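Local coordinates for ABC transporter sugar binding protein (Xanthomonas axonopodis pv. citri, PDB 3UOR) that probably captures maltose or a related sugar in the periplasm and delivers it to a membrane ABC transporter for uptake, at residues G82-C87 / V306-S311; V32-M37 / I58-Q63. One frame throughout, in Å; residues are numbered along the deposited sequence.

Contact 1. Residues G82-C87 / V306-S311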
loop_
_atom_site.group_PDB
_atom_site.type_symbol
_atom_site.label_atom_id
_atom_site.label_comp_id
_atom_site.label_asym_id
_atom_site.label_seq_id
_atom_site.Cartn_x
_atom_site.Cartn_y
_atom_site.Cartn_z
ATOM N N GLY A 82 -12.391 -22.787 12.836
ATOM C CA GLY A 82 -11.667 -22.201 13.954
ATOM C C GLY A 82 -11.146 -20.799 13.709
ATOM O O GLY A 82 -10.067 -20.437 14.188
ATOM N N LEU A 83 -11.915 -20.010 12.963
ATOM C CA LEU A 83 -11.567 -18.620 12.679
ATOM C C LEU A 83 -11.718 -17.744 13.920
ATOM O O LEU A 83 -12.595 -17.973 14.745
ATOM C CB LEU A 83 -12.456 -18.059 11.568
ATOM C CG LEU A 83 -12.370 -18.704 10.190
ATOM C CD1 LEU A 83 -13.340 -18.017 9.239
ATOM C CD2 LEU A 83 -10.938 -18.640 9.662
ATOM N N PRO A 84 -10.865 -16.722 14.046
ATOM C CA PRO A 84 -11.001 -15.800 15.174
ATOM C C PRO A 84 -12.222 -14.920 14.965
ATOM O O PRO A 84 -12.857 -15.004 13.916
ATOM C CB PRO A 84 -9.728 -14.968 15.084
ATOM C CG PRO A 84 -9.400 -14.970 13.626
ATOM C CD PRO A 84 -9.812 -16.308 13.104
ATOM N N ASP A 85 -12.549 -14.089 15.947
ATOM C CA ASP A 85 -13.666 -13.159 15.815
ATOM C C ASP A 85 -13.263 -11.957 14.990
ATOM O O ASP A 85 -13.941 -11.591 14.031
ATOM C CB ASP A 85 -14.122 -12.687 17.192
ATOM C CG ASP A 85 -14.412 -13.845 18.125
ATOM O OD1 ASP A 85 -13.649 -14.042 19.097
ATOM O OD2 ASP A 85 -15.386 -14.572 17.858
ATOM N N VAL A 86 -12.157 -11.340 15.378
ATOM C CA VAL A 86 -11.652 -10.190 14.657
ATOM C C VAL A 86 -10.303 -10.531 14.026
ATOM O O VAL A 86 -9.508 -11.295 14.584
ATOM C CB VAL A 86 -11.553 -8.972 15.577
ATOM C CG1 VAL A 86 -10.976 -7.769 14.824
ATOM C CG2 VAL A 86 -12.929 -8.656 16.138
ATOM N N CYS A 87 -10.056 -9.986 12.845
ATOM C CA CYS A 87 -8.838 -10.324 12.131
ATOM C C CYS A 87 -8.330 -9.165 11.288
ATOM O O CYS A 87 -9.101 -8.483 10.599
ATOM C CB CYS A 87 -9.074 -11.548 11.244
ATOM S SG CYS A 87 -7.574 -12.237 10.510
ATOM N N VAL A 306 -11.643 -7.073 9.880
ATOM C CA VAL A 306 -12.888 -7.754 9.530
ATOM C C VAL A 306 -13.411 -8.567 10.706
ATOM O O VAL A 306 -12.667 -8.907 11.629
ATOM C CB VAL A 306 -12.680 -8.757 8.370
ATOM C CG1 VAL A 306 -12.116 -8.056 7.159
ATOM C CG2 VAL A 306 -11.744 -9.867 8.812
ATOM N N ILE A 307 -14.701 -8.862 10.662
ATOM C CA ILE A 307 -15.318 -9.776 11.608
ATOM C C ILE A 307 -15.689 -11.017 10.793
ATOM O O ILE A 307 -16.368 -10.916 9.763
ATOM C CB ILE A 307 -16.582 -9.152 12.237
ATOM C CG1 ILE A 307 -16.240 -7.849 12.973
ATOM C CG2 ILE A 307 -17.267 -10.135 13.180
ATOM C CD1 ILE A 307 -17.444 -7.199 13.657
ATOM N N PHE A 308 -15.207 -12.182 11.202
ATOM C CA PHE A 308 -15.614 -13.400 10.507
ATOM C C PHE A 308 -17.052 -13.747 10.882
ATOM O O PHE A 308 -17.448 -13.615 12.044
ATOM C CB PHE A 308 -14.670 -14.549 10.818
ATOM C CG PHE A 308 -13.323 -14.400 10.183
ATOM C CD1 PHE A 308 -12.196 -14.190 10.956
ATOM C CD2 PHE A 308 -13.192 -14.433 8.813
ATOM C CE1 PHE A 308 -10.951 -14.039 10.375
ATOM C CE2 PHE A 308 -11.949 -14.279 8.211
ATOM C CZ PHE A 308 -10.827 -14.082 8.996
ATOM N N LYS A 309 -17.846 -14.170 9.905
ATOM C CA LYS A 309 -19.271 -14.339 10.168
ATOM C C LYS A 309 -19.602 -15.581 10.991
ATOM O O LYS A 309 -20.741 -15.753 11.426
ATOM C CB LYS A 309 -20.111 -14.227 8.887
ATOM C CG LYS A 309 -20.022 -15.377 7.946
ATOM C CD LYS A 309 -20.429 -14.947 6.551
ATOM C CE LYS A 309 -21.876 -14.517 6.485
ATOM N NZ LYS A 309 -22.213 -14.067 5.099
ATOM N N SER A 310 -18.600 -16.420 11.243
ATOM C CA SER A 310 -18.759 -17.554 12.162
ATOM C C SER A 310 -18.598 -17.173 13.646
ATOM O O SER A 310 -18.778 -18.012 14.528
ATOM C CB SER A 310 -17.778 -18.678 11.808
ATOM O OG SER A 310 -16.429 -18.236 11.876
ATOM N N SER A 311 -18.254 -15.915 13.918
ATOM C CA SER A 311 -18.031 -15.442 15.285
ATOM C C SER A 311 -19.313 -15.430 16.102
ATOM O O SER A 311 -20.380 -15.113 15.577
ATOM C CB SER A 311 -17.460 -14.027 15.242
ATOM O OG SER A 311 -17.721 -13.315 16.442
HETATM O O HOH W 1 -15.454 -17.187 13.865
#
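Phe-308 packs its ring against Leu-83, Pro-84 and Cys-87. Leu-83 comes over one face, its CD1 4.0 Å from the centroid of the Phe-308 ring in a CH-pi contact, the two side chains crossing at about a right angle. At the ring's edge, Pro-84 O lies near the plane, 3.1 Å from Phe-308 CD1, while CG and CD of the same proline pack against CE1. Cys-87 adds its sulfur at the edge, SG 5.0 Å from the ring centroid; with SG anti to the backbone N (chi1 -171°), CB and SG both meet the CE1–CZ side of the ring.

Backbone bonds on the same two segments hold the chain beside the ring. Val-306 and Cys-87 form an antiparallel hydrogen-bonded pair, Val-306 N reaching Cys-87 O at 3.0 Å and Cys-87 N returning to Val-306 O. Two residues along, past the non-hydrogen-bonded pair Val-86 and Ile-307, Phe-308 N donates to Asp-85 O at 3.2 Å. A type I turn from Phe-308 to Ser-311 then brings the Ser-311 hydroxyl to Asp-85, where OG donates to OD2 on its anti side over 3.0 Å. The other carboxylate oxygen, OD1, accepts from Arg-33 N, so the two oxygens tie the turn and strand 30-36 together.

Strand 86-90 thus runs between strands 303-307 and 30-36. Leu-74 of helix 67-79 covers Cys-87 and Phe-308 on one face of the sheet; Ile-321 of helix 314-324 packs on Val-86 and Ile-307 on the other.

Contact 2. Residues V32-M37 / I58-Q63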
loop_
_atom_site.group_PDB
_atom_site.type_symbol
_atom_site.label_atom_id
_atom_site.label_comp_id
_atom_site.label_asym_id
_atom_site.label_seq_id
_atom_site.Cartn_x
_atom_site.Cartn_y
_atom_site.Cartn_z
ATOM N N VAL A 32 -12.866 -12.317 23.107
ATOM C CA VAL A 32 -12.785 -12.135 21.667
ATOM C C VAL A 32 -11.388 -12.529 21.176
ATOM O O VAL A 32 -10.377 -12.137 21.764
ATOM C CB VAL A 32 -13.099 -10.670 21.307
ATOM C CG1 VAL A 32 -12.541 -10.315 19.964
ATOM C CG2 VAL A 32 -14.600 -10.448 21.346
ATOM N N ARG A 33 -11.329 -13.330 20.118
ATOM C CA ARG A 33 -10.044 -13.697 19.537
ATOM C C ARG A 33 -9.715 -12.846 18.316
ATOM O O ARG A 33 -10.435 -12.842 17.311
ATOM C CB ARG A 33 -9.983 -15.185 19.211
ATOM C CG ARG A 33 -9.954 -16.066 20.453
ATOM C CD ARG A 33 -9.798 -17.523 20.072
ATOM N NE ARG A 33 -10.772 -17.911 19.054
ATOM C CZ ARG A 33 -10.460 -18.440 17.873
ATOM N NH1 ARG A 33 -9.187 -18.665 17.550
ATOM N NH2 ARG A 33 -11.429 -18.753 17.020
ATOM N N PHE A 34 -8.601 -12.136 18.431
ATOM C CA PHE A 34 -8.154 -11.157 17.449
ATOM C C PHE A 34 -6.797 -11.597 16.890
ATOM O O PHE A 34 -5.805 -11.638 17.616
ATOM C CB PHE A 34 -8.036 -9.796 18.152
ATOM C CG PHE A 34 -7.509 -8.692 17.287
ATOM C CD1 PHE A 34 -7.521 -8.789 15.906
ATOM C CD2 PHE A 34 -7.016 -7.538 17.865
ATOM C CE1 PHE A 34 -7.032 -7.758 15.114
ATOM C CE2 PHE A 34 -6.533 -6.505 17.086
ATOM C CZ PHE A 34 -6.542 -6.614 15.702
ATOM N N TRP A 35 -6.762 -11.949 15.611
ATOM C CA TRP A 35 -5.507 -12.315 14.956
ATOM C C TRP A 35 -4.927 -11.126 14.201
ATOM O O TRP A 35 -5.633 -10.466 13.447
ATOM C CB TRP A 35 -5.721 -13.446 13.965
ATOM C CG TRP A 35 -6.058 -14.748 14.567
ATOM C CD1 TRP A 35 -6.285 -15.018 15.886
ATOM C CD2 TRP A 35 -6.216 -15.987 13.867
ATOM N NE1 TRP A 35 -6.576 -16.355 16.050
ATOM C CE2 TRP A 35 -6.537 -16.968 14.823
ATOM C CE3 TRP A 35 -6.118 -16.359 12.520
ATOM C CZ2 TRP A 35 -6.760 -18.298 14.474
ATOM C CZ3 TRP A 35 -6.332 -17.670 12.178
ATOM C CH2 TRP A 35 -6.655 -18.628 13.150
ATOM N N ALA A 36 -3.639 -10.862 14.403
ATOM C CA ALA A 36 -2.961 -9.767 13.731
ATOM C C ALA A 36 -1.561 -10.255 13.372
ATOM O O ALA A 36 -1.140 -11.302 13.857
ATOM C CB ALA A 36 -2.903 -8.568 14.637
ATOM N N MET A 37 -0.844 -9.518 12.525
ATOM C CA MET A 37 0.423 -10.013 11.974
ATOM C C MET A 37 1.647 -9.165 12.300
ATOM O O MET A 37 1.664 -7.962 12.037
ATOM C CB MET A 37 0.339 -10.128 10.456
ATOM C CG MET A 37 -0.552 -11.241 9.951
ATOM S SD MET A 37 -2.270 -10.740 9.981
ATOM C CE MET A 37 -3.039 -12.022 8.995
ATOM N N ILE A 58 -15.025 -7.296 28.634
ATOM C CA ILE A 58 -14.464 -7.836 27.397
ATOM C C ILE A 58 -12.987 -8.166 27.549
ATOM O O ILE A 58 -12.188 -7.312 27.921
ATOM C CB ILE A 58 -14.623 -6.842 26.232
ATOM C CG1 ILE A 58 -16.103 -6.623 25.911
ATOM C CG2 ILE A 58 -13.902 -7.346 25.003
ATOM C CD1 ILE A 58 -16.364 -5.404 25.055
ATOM N N HIS A 59 -12.631 -9.415 27.274
ATOM C CA HIS A 59 -11.230 -9.800 27.173
ATOM C C HIS A 59 -10.870 -9.998 25.704
ATOM O O HIS A 59 -11.625 -10.608 24.947
ATOM C CB HIS A 59 -10.939 -11.073 27.969
ATOM C CG HIS A 59 -9.646 -11.735 27.599
ATOM N ND1 HIS A 59 -8.423 -11.110 27.729
ATOM C CD2 HIS A 59 -9.384 -12.970 27.107
ATOM C CE1 HIS A 59 -7.466 -11.929 27.327
ATOM N NE2 HIS A 59 -8.022 -13.065 26.948
ATOM N N VAL A 60 -9.724 -9.459 25.303
ATOM C CA VAL A 60 -9.252 -9.601 23.935
ATOM C C VAL A 60 -7.991 -10.455 23.899
ATOM O O VAL A 60 -6.962 -10.093 24.476
ATOM C CB VAL A 60 -8.935 -8.244 23.296
ATOM C CG1 VAL A 60 -8.478 -8.456 21.871
ATOM C CG2 VAL A 60 -10.149 -7.319 23.356
ATOM N N ASP A 61 -8.080 -11.594 23.227
ATOM C CA ASP A 61 -6.938 -12.472 23.088
ATOM C C ASP A 61 -6.257 -12.182 21.763
ATOM O O ASP A 61 -6.743 -12.586 20.703
ATOM C CB ASP A 61 -7.380 -13.934 23.159
ATOM C CG ASP A 61 -6.263 -14.901 22.814
ATOM O OD1 ASP A 61 -5.077 -14.533 22.969
ATOM O OD2 ASP A 61 -6.574 -16.030 22.378
ATOM N N VAL A 62 -5.138 -11.469 21.819
ATOM C CA VAL A 62 -4.414 -11.114 20.601
ATOM C C VAL A 62 -3.373 -12.172 20.239
ATOM O O VAL A 62 -2.491 -12.495 21.037
ATOM C CB VAL A 62 -3.739 -9.731 20.707
ATOM C CG1 VAL A 62 -2.978 -9.420 19.430
ATOM C CG2 VAL A 62 -4.777 -8.651 20.968
ATOM N N GLN A 63 -3.497 -12.721 19.037
ATOM C CA GLN A 63 -2.549 -13.705 18.532
ATOM C C GLN A 63 -1.737 -13.073 17.421
ATOM O O GLN A 63 -2.293 -12.463 16.500
ATOM C CB GLN A 63 -3.275 -14.938 17.989
ATOM C CG GLN A 63 -3.704 -15.944 19.044
ATOM C CD GLN A 63 -2.557 -16.832 19.489
ATOM O OE1 GLN A 63 -1.935 -16.591 20.527
ATOM N NE2 GLN A 63 -2.261 -17.860 18.696
#
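Trp-35 and Gln-63 run side by side from neighbouring parallel strands, pointing the same way. Gln-63 CB lies 3.7 Å from Trp-35 CD1, so it is the pyrrole side of the indole that meets the aliphatic start of the glutamine. Further out the Gln-63 chain bends at chi2, and its amide plane ends up turned 64° from the indole. Trp-35 also makes a cation-pi contact with Lys-73 and packs on Leu-74 of helix 67-79.

Arg-33 and Asp-61 share this face and likewise lie alongside each other, but they meet through the arginine's aliphatic part: Arg-33 CG is 3.9 Å from Asp-61 OD2. The guanidinium leads away, leaving NE 5.7 Å from OD2, too far for a salt bridge; any attraction between the charges would act only at longer range.

Phe-34 fills the opposite face with Val-60 and Val-62. Its CG stands anti to the backbone N (chi1 177°), with CD2 beside Val-62 CG2 at 4.0 Å, whereas Val-60 CG1 sits at the ring's edge and also touches Phe-34 CB. Val-44 of helix 39-52 and Leu-320 of helix 314-324 pack on the same phenylalanine.

Five nearly straight backbone bonds hold this register. Val-32 N to His-59 O and Asp-61 N to Val-32 O are both 2.8 Å; Phe-34 N to Asp-61 O, Gln-63 N to Phe-34 O and Ala-36 N to Gln-63 O carry the ladder onward. The segment axes differ by 29° in direction. Strand 30-36, helix 39-52 and strand 58-64 make up a beta-alpha-beta unit, the parallel-strand building block common to the alpha/beta lobes of periplasmic binding proteins.

The two contacts lie in one mixed sheet, their centres 10 Å apart and both about 24 Å from the centre of the chain, on the same side of it. Strand order here is 58-64, 30-36, 86-90, 303-307: the first two pairings are parallel and the last antiparallel. Contact 2 closes early in the chain, before contact 1 opens; contact 1 then spans 218 intervening residues. Val-86 N meets Arg-33 O at 3.0 Å where the pairs adjoin. A local beta-alpha-beta unit is thereby joined to a strand returning from far along the sequence, a chain re-entry consistent with the two-lobed architecture of periplasmic binding proteins.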